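Cytochrome c (Pseudomonas aeruginosa, PDB 6RTE) acts as the dihydro-heme d1 dehydrogenase NirN in heme d1 biosynthesis, carrying a heme c alongside an eight-bladed beta-propeller. Local coordinates at residues R232-G237 with L247-L252; D469-V474 with V483-M488; I362-D367 with Q433-A438; P401-R406 with T418-K423. All coordinates share one frame; numbering follows the deposited sequence.

Interaction 1: R232-G237 with L247-L252; sequences RWVLVG and LDARDL
V234 and L247 are paired across the strands with their side chains on the same face, an antiparallel hydrogen-bonded pair with V234 CB lying 4.1 Å from L247 CB. Two nearly straight backbone bonds fix them: V234 N gives to L247 O at 2.9 Å, and L247 N gives to V234 O at 2.8 Å. V234 has CG1 anti to its own nitrogen (chi1 177°). That leaves CG2 beside the nitrogen, where the methyl reaches A249 CB at 3.8 Å, with L252 CD2 a little further off. L247 sends its CD1 branch the other way, obliquely against V236 CG2 at 4.0 Å. From outside, V202 of strand 201-206 touches both V236 and L252.

W233 turns its side chain away to meet F282 of strand 281-286. Its ring still presents an edge to L247 O, which lies in the ring plane 3.9 Å from W233 CE3, while R232 CB sits over one ring face.

Beyond D248 the strand pairing ends, but A249 N still donates to R232 O at 2.9 Å, from above the carbonyl plane. One water bridges that same R232 O to D248 OD1. The carboxylate oxygen also takes R250 N on its anti lone pair, an Asx turn just where the chain leaves the strand. The whole is a hairpin of strands 233-238 and 243-248, the two middle strands of a four-stranded antiparallel propeller blade.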
# COMPACT_ATOMS: atom_id res chain seq x y z
N ARG A 232 -14.31 -14.10 0.11
CA ARG A 232 -13.84 -15.40 0.58
C ARG A 232 -12.32 -15.48 0.76
O ARG A 232 -11.86 -16.22 1.64
CB ARG A 232 -14.26 -16.50 -0.40
CG ARG A 232 -15.77 -16.73 -0.49
CD ARG A 232 -16.12 -17.78 -1.52
NE ARG A 232 -15.71 -19.13 -1.13
CZ ARG A 232 -15.71 -20.18 -1.94
NH1 ARG A 232 -16.08 -20.04 -3.21
NH2 ARG A 232 -15.35 -21.38 -1.50
N TRP A 233 -11.54 -14.75 -0.04
CA TRP A 233 -10.11 -15.00 -0.18
C TRP A 233 -9.29 -13.75 0.05
O TRP A 233 -9.66 -12.66 -0.40
CB TRP A 233 -9.78 -15.55 -1.58
CG TRP A 233 -10.71 -16.63 -2.06
CD1 TRP A 233 -11.60 -16.55 -3.10
CD2 TRP A 233 -10.85 -17.94 -1.51
NE1 TRP A 233 -12.27 -17.74 -3.23
CE2 TRP A 233 -11.83 -18.60 -2.26
CE3 TRP A 233 -10.23 -18.61 -0.46
CZ2 TRP A 233 -12.22 -19.91 -1.99
CZ3 TRP A 233 -10.61 -19.90 -0.19
CH2 TRP A 233 -11.60 -20.54 -0.94
N VAL A 234 -8.14 -13.92 0.71
CA VAL A 234 -7.07 -12.94 0.75
C VAL A 234 -5.90 -13.49 -0.07
O VAL A 234 -5.44 -14.62 0.18
CB VAL A 234 -6.62 -12.63 2.19
CG1 VAL A 234 -5.45 -11.67 2.19
CG2 VAL A 234 -7.78 -12.07 3.00
N LEU A 235 -5.41 -12.71 -1.01
CA LEU A 235 -4.23 -13.07 -1.80
C LEU A 235 -3.11 -12.09 -1.44
O LEU A 235 -3.28 -10.88 -1.57
CB LEU A 235 -4.52 -13.04 -3.30
CG LEU A 235 -3.38 -13.60 -4.16
CD1 LEU A 235 -3.23 -15.09 -3.92
CD2 LEU A 235 -3.59 -13.29 -5.65
N VAL A 236 -1.98 -12.64 -0.99
CA VAL A 236 -0.84 -11.84 -0.53
C VAL A 236 0.28 -11.95 -1.56
O VAL A 236 0.66 -13.07 -1.95
CB VAL A 236 -0.33 -12.32 0.84
CG1 VAL A 236 0.77 -11.40 1.34
CG2 VAL A 236 -1.45 -12.42 1.86
N GLY A 237 0.79 -10.80 -1.99
CA GLY A 237 1.89 -10.75 -2.94
C GLY A 237 3.21 -10.48 -2.24
O GLY A 237 3.40 -9.41 -1.66
N LEU A 247 -5.08 -17.07 1.42
CA LEU A 247 -5.60 -17.26 2.77
C LEU A 247 -7.14 -17.24 2.73
O LEU A 247 -7.74 -16.61 1.85
CB LEU A 247 -5.11 -16.17 3.72
CG LEU A 247 -3.60 -15.90 3.82
CD1 LEU A 247 -3.32 -14.62 4.63
CD2 LEU A 247 -2.89 -17.08 4.45
N ASP A 248 -7.75 -17.95 3.67
CA ASP A 248 -9.18 -17.83 3.93
C ASP A 248 -9.44 -16.50 4.64
O ASP A 248 -8.87 -16.23 5.70
CB ASP A 248 -9.66 -19.02 4.76
CG ASP A 248 -11.18 -19.06 4.93
OD1 ASP A 248 -11.80 -18.00 5.19
OD2 ASP A 248 -11.76 -20.16 4.81
N ALA A 249 -10.27 -15.65 4.02
CA ALA A 249 -10.49 -14.30 4.53
C ALA A 249 -11.27 -14.25 5.85
O ALA A 249 -11.37 -13.17 6.43
CB ALA A 249 -11.26 -13.49 3.49
N ARG A 250 -11.80 -15.37 6.34
CA ARG A 250 -12.54 -15.38 7.59
C ARG A 250 -11.66 -15.61 8.81
O ARG A 250 -12.03 -15.20 9.91
CB ARG A 250 -13.62 -16.47 7.55
CG ARG A 250 -14.67 -16.22 6.46
CD ARG A 250 -15.59 -15.08 6.84
NE ARG A 250 -16.62 -15.54 7.76
CZ ARG A 250 -17.78 -16.07 7.37
NH1 ARG A 250 -18.06 -16.21 6.08
NH2 ARG A 250 -18.67 -16.46 8.27
N ASP A 251 -10.49 -16.27 8.64
CA ASP A 251 -9.65 -16.58 9.79
C ASP A 251 -8.16 -16.52 9.47
O ASP A 251 -7.36 -16.86 10.35
CB ASP A 251 -10.00 -17.98 10.36
CG ASP A 251 -9.89 -19.11 9.33
OD1 ASP A 251 -9.35 -18.88 8.22
OD2 ASP A 251 -10.38 -20.23 9.64
N LEU A 252 -7.78 -16.09 8.27
CA LEU A 252 -6.40 -16.01 7.78
C LEU A 252 -5.68 -17.36 7.81
O LEU A 252 -4.45 -17.41 7.88
CB LEU A 252 -5.60 -14.95 8.54
CG LEU A 252 -6.15 -13.53 8.42
CD1 LEU A 252 -5.21 -12.53 9.13
CD2 LEU A 252 -6.38 -13.13 6.98
O HOH W 1 -13.69 -17.57 3.21

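Interaction 2: D469-V474 with V483-M488; sequences DGALVV and VKRLPM
R485 runs its side chain along the face of the sheet that carries A471 and V473, and it can be traced atom by atom. From CB the chain is extended, with CG anti to the backbone nitrogen (chi1 -172°), and CG rests 3.7 Å from A471 CB. A bend at chi3 (-68°) then folds the guanidinium back over V473. V473 CG2 sits over the centre of one face, 3.9 Å from R485 CZ, with R485 NH1 at 3.8 Å from the same methyl. R485 NH2 lies 3.9 Å from V473 CG1.

On the other face L472 packs beside L486, and L472 CD2 meets M488 CE at 4.1 Å. L472 and L486 also exchange a pair of 2.8 Å backbone bonds, from each N to the other's O. At the far end V483 and K484 both face V474 in a classic beta bulge: V474 O takes a firm bond from V483 N and only a weak one from K484 N.

The chemistry is thus two-sided. One face is mainly hydrocarbon, though K484 leaves it to put NZ on R167 O; on the other, an arginine lays its flat face on a valine while its N-H groups are engaged outside the pair by E482, P443 O and, weakly, S444.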
# COMPACT_ATOMS: atom_id res chain seq x y z
N ASP A 469 5.62 15.82 13.77
CA ASP A 469 4.62 16.76 14.25
C ASP A 469 3.56 16.97 13.17
O ASP A 469 3.31 18.08 12.69
CB ASP A 469 5.30 18.08 14.63
CG ASP A 469 4.41 18.99 15.45
OD1 ASP A 469 4.71 19.18 16.65
OD2 ASP A 469 3.42 19.52 14.90
N GLY A 470 2.93 15.86 12.77
CA GLY A 470 1.98 15.85 11.68
C GLY A 470 0.54 15.95 12.15
O GLY A 470 0.25 16.17 13.33
N ALA A 471 -0.37 15.77 11.20
CA ALA A 471 -1.78 16.00 11.49
C ALA A 471 -2.66 15.41 10.40
O ALA A 471 -2.26 15.33 9.23
CB ALA A 471 -2.09 17.50 11.63
N LEU A 472 -3.86 14.99 10.81
CA LEU A 472 -4.98 14.74 9.92
C LEU A 472 -5.82 16.02 9.88
O LEU A 472 -6.38 16.42 10.90
CB LEU A 472 -5.79 13.55 10.43
CG LEU A 472 -6.87 12.90 9.57
CD1 LEU A 472 -6.27 12.37 8.29
CD2 LEU A 472 -7.55 11.77 10.34
N VAL A 473 -5.87 16.67 8.71
CA VAL A 473 -6.54 17.96 8.57
C VAL A 473 -7.82 17.76 7.77
O VAL A 473 -7.79 17.27 6.63
CB VAL A 473 -5.64 19.00 7.88
CG1 VAL A 473 -6.24 20.40 8.03
CG2 VAL A 473 -4.24 18.94 8.46
N VAL A 474 -8.95 18.15 8.37
CA VAL A 474 -10.27 17.99 7.77
C VAL A 474 -10.65 19.29 7.08
O VAL A 474 -10.55 20.37 7.67
CB VAL A 474 -11.32 17.61 8.83
CG1 VAL A 474 -12.69 17.32 8.19
CG2 VAL A 474 -10.85 16.40 9.63
N VAL A 483 -11.73 22.67 8.74
CA VAL A 483 -12.76 22.51 9.76
C VAL A 483 -12.23 21.89 11.04
O VAL A 483 -12.75 22.22 12.12
CB VAL A 483 -13.93 21.68 9.19
CG1 VAL A 483 -14.91 21.29 10.29
CG2 VAL A 483 -14.65 22.45 8.08
N LYS A 484 -11.22 21.03 10.97
CA LYS A 484 -10.73 20.32 12.15
C LYS A 484 -9.33 19.78 11.85
O LYS A 484 -9.00 19.49 10.70
CB LYS A 484 -11.68 19.19 12.55
CG LYS A 484 -11.32 18.48 13.85
CD LYS A 484 -12.52 17.69 14.37
CE LYS A 484 -12.24 17.02 15.70
NZ LYS A 484 -13.49 16.45 16.29
N ARG A 485 -8.54 19.63 12.91
CA ARG A 485 -7.16 19.16 12.80
C ARG A 485 -6.88 18.20 13.95
O ARG A 485 -7.12 18.54 15.10
CB ARG A 485 -6.18 20.34 12.82
CG ARG A 485 -4.74 19.99 12.54
CD ARG A 485 -3.87 21.23 12.48
NE ARG A 485 -4.17 22.07 11.32
CZ ARG A 485 -3.35 22.25 10.27
NH1 ARG A 485 -2.17 21.66 10.22
NH2 ARG A 485 -3.73 23.05 9.28
N LEU A 486 -6.38 17.00 13.62
CA LEU A 486 -6.04 16.00 14.63
C LEU A 486 -4.54 15.74 14.62
O LEU A 486 -4.01 15.24 13.62
CB LEU A 486 -6.80 14.69 14.37
CG LEU A 486 -8.31 14.69 14.58
CD1 LEU A 486 -9.03 15.39 13.44
CD2 LEU A 486 -8.81 13.26 14.74
N PRO A 487 -3.83 16.04 15.71
CA PRO A 487 -2.38 15.80 15.73
C PRO A 487 -2.04 14.32 15.70
O PRO A 487 -2.68 13.51 16.38
CB PRO A 487 -1.92 16.44 17.04
CG PRO A 487 -3.04 17.33 17.46
CD PRO A 487 -4.29 16.73 16.93
N MET A 488 -1.01 13.97 14.92
CA MET A 488 -0.60 12.58 14.76
C MET A 488 0.87 12.51 14.36
O MET A 488 1.42 13.44 13.76
CB MET A 488 -1.45 11.86 13.72
CG MET A 488 -2.86 11.57 14.17
SD MET A 488 -3.76 10.56 12.99
CE MET A 488 -5.41 10.63 13.67

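Interaction 3: I362-D367 with Q433-A438; sequences IYWKRD and QTLEIA
R366 and L435 meet where two neighbouring blades of the propeller come together: R366 follows strand 362-365, and L435 lies in the turn that leads into strand 437-441. This is the tight part. The two side chains approach from opposite directions, and R366 CD packs 3.7 Å from L435 CD2; R366 NE is modelled nearer still to L435 CG, unusually short and so doubtful in detail. R366 gets that far because its chain is extended from CG to NE, with CG anti to the backbone nitrogen (chi1 179°). Behind it, L435 CD2 touches the edge of the W364 indole in the ring plane, 4.0 Å from W364 CZ2. The nitrogen of that indole is tied to K432 O, which helps to hold the ring in place, and V371 and A373 of strand 370-374 pack against the same tryptophan.

One backbone oxygen gathers the end of the arginine. Q433 O takes bonds from both R366 NE, at 2.9 Å, and R366 NH2, at 2.8 Å, but each is strongly bent and weak.

Toward solvent the contact slackens. Q433 is bent at chi2 (63°), which brings its amide back across R366, with NE2 over one face of the guanidinium, offset to one side. The charge pairing between R366 and D367 is loose as well, since the carboxylate oxygen stands well out of the guanidinium plane. Last comes the exposed link between the segments: Q433 NE2 reaches D367 OD1 at 2.9 Å, a weak bond with an N-H...O angle of only 116°.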
# COMPACT_ATOMS: atom_id res chain seq x y z
N ILE A 362 -6.50 8.27 -11.82
CA ILE A 362 -7.93 8.19 -11.62
C ILE A 362 -8.65 8.57 -12.91
O ILE A 362 -8.09 9.20 -13.81
CB ILE A 362 -8.41 9.08 -10.45
CG1 ILE A 362 -8.14 10.55 -10.74
CG2 ILE A 362 -7.73 8.65 -9.16
CD1 ILE A 362 -8.88 11.50 -9.81
N TYR A 363 -9.92 8.18 -12.96
CA TYR A 363 -10.77 8.36 -14.13
C TYR A 363 -11.96 9.23 -13.75
O TYR A 363 -12.41 9.23 -12.60
CB TYR A 363 -11.27 7.00 -14.65
CG TYR A 363 -10.17 6.02 -14.98
CD1 TYR A 363 -9.47 5.37 -13.97
CD2 TYR A 363 -9.84 5.74 -16.30
CE1 TYR A 363 -8.46 4.47 -14.26
CE2 TYR A 363 -8.83 4.83 -16.60
CZ TYR A 363 -8.15 4.20 -15.58
OH TYR A 363 -7.14 3.31 -15.88
N TRP A 364 -12.46 9.98 -14.72
CA TRP A 364 -13.71 10.70 -14.55
C TRP A 364 -14.23 11.09 -15.93
O TRP A 364 -13.53 10.96 -16.94
CB TRP A 364 -13.54 11.93 -13.64
CG TRP A 364 -12.79 13.08 -14.25
CD1 TRP A 364 -13.29 14.05 -15.06
CD2 TRP A 364 -11.40 13.39 -14.06
NE1 TRP A 364 -12.31 14.94 -15.41
CE2 TRP A 364 -11.14 14.56 -14.81
CE3 TRP A 364 -10.36 12.80 -13.35
CZ2 TRP A 364 -9.87 15.15 -14.86
CZ3 TRP A 364 -9.09 13.38 -13.40
CH2 TRP A 364 -8.87 14.55 -14.15
N LYS A 365 -15.48 11.55 -15.97
CA LYS A 365 -16.13 11.91 -17.22
C LYS A 365 -15.97 13.40 -17.47
O LYS A 365 -16.34 14.22 -16.62
CB LYS A 365 -17.60 11.52 -17.20
CG LYS A 365 -17.84 10.06 -16.83
CD LYS A 365 -19.18 9.55 -17.35
CE LYS A 365 -19.09 9.17 -18.82
NZ LYS A 365 -18.33 7.91 -19.02
N ARG A 366 -15.39 13.75 -18.62
CA ARG A 366 -15.17 15.13 -19.02
C ARG A 366 -15.77 15.30 -20.41
O ARG A 366 -15.24 14.77 -21.39
CB ARG A 366 -13.69 15.48 -19.02
CG ARG A 366 -13.36 16.90 -19.45
CD ARG A 366 -11.87 17.03 -19.76
NE ARG A 366 -11.45 18.42 -19.90
CZ ARG A 366 -11.49 19.11 -21.04
NH1 ARG A 366 -11.93 18.55 -22.15
NH2 ARG A 366 -11.08 20.37 -21.05
N ASP A 367 -16.87 16.05 -20.50
CA ASP A 367 -17.61 16.21 -21.75
C ASP A 367 -18.18 14.88 -22.23
O ASP A 367 -18.12 14.54 -23.41
CB ASP A 367 -16.75 16.85 -22.84
CG ASP A 367 -16.41 18.30 -22.54
OD1 ASP A 367 -17.18 18.95 -21.81
OD2 ASP A 367 -15.38 18.79 -23.05
N GLN A 433 -13.02 19.85 -15.34
CA GLN A 433 -13.43 20.31 -16.66
C GLN A 433 -12.36 21.16 -17.33
O GLN A 433 -11.95 20.87 -18.46
CB GLN A 433 -14.74 21.11 -16.54
CG GLN A 433 -15.49 21.28 -17.85
CD GLN A 433 -15.95 19.96 -18.45
OE1 GLN A 433 -16.76 19.24 -17.85
NE2 GLN A 433 -15.43 19.63 -19.63
N THR A 434 -11.89 22.21 -16.66
CA THR A 434 -10.88 23.09 -17.26
C THR A 434 -9.52 22.41 -17.33
O THR A 434 -8.70 22.77 -18.18
CB THR A 434 -10.78 24.40 -16.47
OG1 THR A 434 -10.10 24.16 -15.23
CG2 THR A 434 -12.17 24.97 -16.18
N LEU A 435 -9.26 21.44 -16.45
CA LEU A 435 -7.97 20.75 -16.39
C LEU A 435 -6.84 21.71 -16.02
O LEU A 435 -5.74 21.66 -16.58
CB LEU A 435 -7.65 20.05 -17.71
CG LEU A 435 -8.75 19.16 -18.30
CD1 LEU A 435 -8.17 18.23 -19.35
CD2 LEU A 435 -9.47 18.36 -17.21
N GLU A 436 -7.12 22.60 -15.06
CA GLU A 436 -6.12 23.50 -14.52
C GLU A 436 -6.20 23.49 -13.00
O GLU A 436 -7.24 23.15 -12.42
CB GLU A 436 -6.31 24.94 -15.05
N ILE A 437 -5.09 23.85 -12.36
CA ILE A 437 -5.04 23.95 -10.91
C ILE A 437 -5.94 25.10 -10.48
O ILE A 437 -5.54 26.27 -10.55
CB ILE A 437 -3.60 24.15 -10.41
CG1 ILE A 437 -2.70 23.02 -10.91
CG2 ILE A 437 -3.57 24.23 -8.89
CD1 ILE A 437 -1.23 23.19 -10.56
N ALA A 438 -7.15 24.79 -10.03
CA ALA A 438 -8.11 25.82 -9.65
C ALA A 438 -7.90 26.31 -8.23
O ALA A 438 -8.21 27.47 -7.93
CB ALA A 438 -9.54 25.30 -9.82

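Interaction 4: P401-R406 with T418-K423; sequences PGFFMR and TFLGKK
F404 and F419 form the apolar centre as a T-shaped pair: the edge of the F404 ring points at the face of F419, centroids 5.4 Å apart and planes at 78°. F404 CE2 stands over the middle of the F419 ring, 4.2 Å from F419 CD1. F419 has CG anti to its nitrogen (chi1 -170°), which puts its ring where F404 can meet it. F403 adds to this from the same loop as F404. Its CB lies 4.1 Å from F419 CB, while F403 CD2 stands over the centre of the F404 face.

Moving outward, L420 closes the flank. L420 CD1 lies near the plane of the F403 ring at its edge, 4.0 Å from F403 CD1, and L420 CB meets P401 CG at the same separation of 4.0 Å. L420 is exposed, whereas G402 and T418 are buried.

Between the two segments the polar edge is a backbone bond: L420 N donates to P401 O at 3.0 Å. The donor belongs to a type I turn from T418 to G421, closed by G421 N to T418 O at 2.9 Å. D417, just before T418, ties both segments together, one carboxylate oxygen accepting from F403 N and F419 N and the other from F404 N.

Around these loops, F404 meets H451 of strand 449-454 edge-to-face and F419 meets W466 in the same way, both contacts with the following blade. F403 contacts H357, in the chain between strands 346-350 and 362-365, and R406 pairs with W415 of strand 413-417 within its own blade.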
# COMPACT_ATOMS: atom_id res chain seq x y z
N PRO A 401 7.21 16.34 -8.78
CA PRO A 401 6.57 15.02 -8.88
C PRO A 401 5.69 14.73 -7.68
O PRO A 401 6.05 15.05 -6.54
CB PRO A 401 7.76 14.05 -8.96
CG PRO A 401 8.89 14.79 -8.31
CD PRO A 401 8.67 16.24 -8.66
N GLY A 402 4.53 14.14 -7.94
CA GLY A 402 3.59 13.75 -6.92
C GLY A 402 3.41 12.25 -6.86
O GLY A 402 4.02 11.49 -7.63
N PHE A 403 2.55 11.81 -5.94
CA PHE A 403 2.39 10.39 -5.70
C PHE A 403 0.93 9.95 -5.59
O PHE A 403 0.59 8.83 -5.96
CB PHE A 403 3.15 9.97 -4.44
CG PHE A 403 3.37 8.49 -4.33
CD1 PHE A 403 4.43 7.89 -4.98
CD2 PHE A 403 2.51 7.70 -3.59
CE1 PHE A 403 4.64 6.52 -4.89
CE2 PHE A 403 2.71 6.33 -3.50
CZ PHE A 403 3.78 5.75 -4.15
N PHE A 404 0.06 10.83 -5.07
CA PHE A 404 -1.32 10.47 -4.77
C PHE A 404 -2.29 11.25 -5.64
O PHE A 404 -2.01 12.37 -6.08
CB PHE A 404 -1.66 10.72 -3.30
CG PHE A 404 -0.85 9.89 -2.34
CD1 PHE A 404 -1.11 8.54 -2.19
CD2 PHE A 404 0.17 10.46 -1.60
CE1 PHE A 404 -0.37 7.77 -1.31
CE2 PHE A 404 0.92 9.70 -0.72
CZ PHE A 404 0.65 8.36 -0.58
N MET A 405 -3.46 10.65 -5.87
CA MET A 405 -4.53 11.27 -6.63
C MET A 405 -5.85 10.68 -6.16
O MET A 405 -5.97 9.46 -5.99
CB MET A 405 -4.35 11.03 -8.13
CG MET A 405 -4.97 12.11 -9.01
SD MET A 405 -4.05 12.30 -10.55
CE MET A 405 -4.95 13.65 -11.30
N ARG A 406 -6.84 11.54 -5.95
CA ARG A 406 -8.13 11.11 -5.45
C ARG A 406 -9.19 12.12 -5.87
O ARG A 406 -8.89 13.29 -6.12
CB ARG A 406 -8.13 10.97 -3.92
CG ARG A 406 -9.18 10.02 -3.37
CD ARG A 406 -8.83 8.57 -3.67
NE ARG A 406 -9.38 7.66 -2.69
CZ ARG A 406 -10.60 7.10 -2.76
NH1 ARG A 406 -11.41 7.38 -3.78
NH2 ARG A 406 -11.00 6.28 -1.81
N THR A 418 2.56 17.32 -4.73
CA THR A 418 3.94 17.20 -5.19
C THR A 418 4.74 16.54 -4.07
O THR A 418 5.84 17.00 -3.70
CB THR A 418 4.53 18.56 -5.56
OG1 THR A 418 4.74 19.35 -4.39
CG2 THR A 418 3.61 19.31 -6.52
N PHE A 419 4.17 15.46 -3.53
CA PHE A 419 4.69 14.72 -2.39
C PHE A 419 6.18 14.42 -2.50
O PHE A 419 6.89 14.40 -1.49
CB PHE A 419 3.88 13.42 -2.27
CG PHE A 419 4.12 12.62 -1.01
CD1 PHE A 419 3.49 12.96 0.18
CD2 PHE A 419 4.94 11.50 -1.03
CE1 PHE A 419 3.69 12.21 1.33
CE2 PHE A 419 5.14 10.74 0.12
CZ PHE A 419 4.51 11.11 1.30
N LEU A 420 6.68 14.21 -3.72
CA LEU A 420 8.05 13.78 -3.93
C LEU A 420 8.98 14.91 -4.36
O LEU A 420 10.16 14.66 -4.62
CB LEU A 420 8.10 12.66 -4.99
CG LEU A 420 7.18 11.45 -4.77
CD1 LEU A 420 7.19 10.57 -6.01
CD2 LEU A 420 7.60 10.65 -3.54
N GLY A 421 8.48 16.14 -4.45
CA GLY A 421 9.30 17.25 -4.91
C GLY A 421 10.03 17.95 -3.78
O GLY A 421 9.80 17.69 -2.60
N LYS A 422 10.95 18.85 -4.16
CA LYS A 422 11.61 19.68 -3.17
C LYS A 422 10.61 20.58 -2.46
O LYS A 422 10.73 20.85 -1.26
CB LYS A 422 12.71 20.51 -3.83
N LYS A 423 9.61 21.07 -3.20
CA LYS A 423 8.47 21.79 -2.66
C LYS A 423 7.32 20.80 -2.53
O LYS A 423 6.94 20.18 -3.53
CB LYS A 423 8.12 22.97 -3.57
CG LYS A 423 6.68 23.48 -3.51
CD LYS A 423 6.43 24.38 -2.31
CE LYS A 423 5.27 25.32 -2.58
NZ LYS A 423 4.80 26.02 -1.35

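Overall arrangement
All four contacts belong to the propeller. Interactions 1 and 2 are strand pairings inside single blades; interaction 1 is buried, whereas interaction 2 is partly buried, its second segment being the outermost strand of a blade. Their backbone bonds are mostly firm. Interaction 3 instead joins two blades, partly at the surface, through L435 packed on W364 and R366 plus weak, bent bonds. Interaction 4, also partly buried, relies on aromatic packing and one backbone bond in loops. It is nested in the chain between the segments of interaction 3, and the two touch, I362 CG2 lying 3.7 Å from M405 O. Interactions 1 and 4 lie on opposite sides of the chain's centre.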